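PDB 2EIH: alcohol dehydrogenase from Thermus thermophilus, which binds zinc and probably acts as a nicotinamide-dependent alcohol dehydrogenase of the medium-chain family, oxidising alcohols with the cofactor as hydride acceptor. Local coordinates for residues 1-5 with 16-22. Numbering follows the deposited sequence.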
# COMPACT_ATOMS: atom_id res chain seq x y z
N MET A 1 -23.47 -40.05 -17.58
CA MET A 1 -23.74 -39.47 -16.22
C MET A 1 -24.92 -38.51 -16.30
O MET A 1 -25.29 -38.05 -17.38
CB MET A 1 -22.52 -38.70 -15.72
CG MET A 1 -22.23 -37.38 -16.47
SD MET A 1 -20.84 -36.43 -15.74
CE MET A 1 -20.73 -34.99 -16.83
N ARG A 2 -25.54 -38.21 -15.16
CA ARG A 2 -26.64 -37.27 -15.17
C ARG A 2 -26.05 -35.87 -15.23
O ARG A 2 -24.99 -35.59 -14.66
CB ARG A 2 -27.52 -37.41 -13.92
CG ARG A 2 -28.51 -38.56 -13.96
CD ARG A 2 -29.36 -38.59 -12.69
NE ARG A 2 -30.46 -37.62 -12.67
CZ ARG A 2 -31.56 -37.71 -13.42
NH1 ARG A 2 -31.71 -38.73 -14.27
NH2 ARG A 2 -32.52 -36.80 -13.30
N ALA A 3 -26.74 -34.99 -15.96
CA ALA A 3 -26.32 -33.61 -16.10
C ALA A 3 -27.47 -32.80 -16.64
O ALA A 3 -28.38 -33.32 -17.29
CB ALA A 3 -25.12 -33.52 -17.03
N VAL A 4 -27.45 -31.51 -16.34
CA VAL A 4 -28.45 -30.60 -16.84
C VAL A 4 -27.73 -29.84 -17.94
O VAL A 4 -26.85 -29.02 -17.67
CB VAL A 4 -28.92 -29.61 -15.78
CG1 VAL A 4 -29.68 -28.48 -16.43
CG2 VAL A 4 -29.78 -30.33 -14.76
N VAL A 5 -28.09 -30.15 -19.17
CA VAL A 5 -27.48 -29.52 -20.33
C VAL A 5 -28.32 -28.34 -20.77
O VAL A 5 -29.47 -28.17 -20.37
CB VAL A 5 -27.34 -30.50 -21.51
CG1 VAL A 5 -26.24 -31.52 -21.22
CG2 VAL A 5 -28.66 -31.22 -21.76
N GLU A 16 -32.45 -28.91 -19.39
CA GLU A 16 -33.03 -30.23 -19.30
C GLU A 16 -32.00 -31.27 -18.89
O GLU A 16 -30.79 -31.08 -19.06
CB GLU A 16 -33.66 -30.63 -20.64
CG GLU A 16 -32.68 -30.70 -21.81
CD GLU A 16 -33.29 -31.34 -23.05
OE1 GLU A 16 -34.21 -30.73 -23.64
OE2 GLU A 16 -32.85 -32.45 -23.42
N VAL A 17 -32.49 -32.37 -18.34
CA VAL A 17 -31.62 -33.45 -17.89
C VAL A 17 -31.20 -34.34 -19.07
O VAL A 17 -32.04 -34.72 -19.88
CB VAL A 17 -32.33 -34.32 -16.83
CG1 VAL A 17 -31.38 -35.39 -16.32
CG2 VAL A 17 -32.83 -33.43 -15.69
N ALA A 18 -29.91 -34.65 -19.14
CA ALA A 18 -29.38 -35.49 -20.22
C ALA A 18 -28.26 -36.37 -19.69
O ALA A 18 -27.74 -36.12 -18.60
CB ALA A 18 -28.87 -34.63 -21.36
N ASP A 19 -27.90 -37.39 -20.45
CA ASP A 19 -26.84 -38.29 -20.04
C ASP A 19 -25.58 -37.99 -20.84
O ASP A 19 -25.57 -38.15 -22.05
CB ASP A 19 -27.28 -39.74 -20.26
CG ASP A 19 -26.25 -40.73 -19.76
OD1 ASP A 19 -26.02 -40.79 -18.53
OD2 ASP A 19 -25.68 -41.46 -20.60
N LEU A 20 -24.52 -37.55 -20.17
CA LEU A 20 -23.29 -37.24 -20.87
C LEU A 20 -22.18 -38.16 -20.41
O LEU A 20 -22.20 -38.68 -19.30
CB LEU A 20 -22.86 -35.80 -20.63
CG LEU A 20 -23.89 -34.69 -20.84
CD1 LEU A 20 -23.24 -33.37 -20.51
CD2 LEU A 20 -24.42 -34.71 -22.27
N PRO A 21 -21.19 -38.39 -21.27
CA PRO A 21 -20.08 -39.26 -20.88
C PRO A 21 -19.27 -38.65 -19.74
O PRO A 21 -19.18 -37.43 -19.62
CB PRO A 21 -19.28 -39.40 -22.18
CG PRO A 21 -19.55 -38.11 -22.89
CD PRO A 21 -21.02 -37.90 -22.65
N VAL A 22 -18.68 -39.51 -18.91
CA VAL A 22 -17.88 -39.06 -17.78
C VAL A 22 -16.52 -38.55 -18.21
O VAL A 22 -15.73 -39.28 -18.81
CB VAL A 22 -17.65 -40.20 -16.77
CG1 VAL A 22 -16.53 -39.82 -15.81
CG2 VAL A 22 -18.93 -40.49 -16.01
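The N-terminal beta hairpin of this medium-chain dehydrogenase is built by strand 2-5 running antiparallel to strand 16-19, with Ala3 and Ala18, and Val5 and Glu16, as hydrogen-bonded pairs. Ala18 N gives a straight bond to Ala3 O (2.7 Å, 166° at the hydrogen), whereas the return bond from Ala3 N to Ala18 O is bent and weak. Val5 and Glu16 are joined through both their N and O atoms.

Beyond the regular pairing, the chain terminus is tied down. Leu20 N bonds to Met1 O, and the terminal amine, Met1 N, pairs with the carboxylate of Asp19. With Asp19 CG anti to the backbone N (chi1 -176°), OD1 comes back to Met1 N at 2.8 Å in a salt bridge, the amine lying above the carboxylate plane.

The side chains alternate between the two faces of the hairpin. Arg2, Val4, Val17 and Asp19 share one, where the Arg2 chain bends at chi3 and lays a face of its guanidinium over Val17 CG1, which sits 3.4 Å above the plane towards its rim; Glu320 is a long, weak ionic partner of the same group. On the other, the Ala3, Val5 and Ala18 side chains form an apolar patch with Leu20, edged by Glu16, whose carboxylate pairs with Arg7; Ala122 and Pro58 pack against Ala3 and Val5. Leu20 CD1 meets Val5 CG1 tip to tip at 3.6 Å and also touches Ala3 CB. An alanine in place of Leu20 would remove both methyls that meet Val5 CG1 and would probably leave a gap beside Val5 and Ala3. The other branch of Val5, CG2, is pressed closer still, 3.4 Å from Ala18 CB, tighter than usual van der Waals contact.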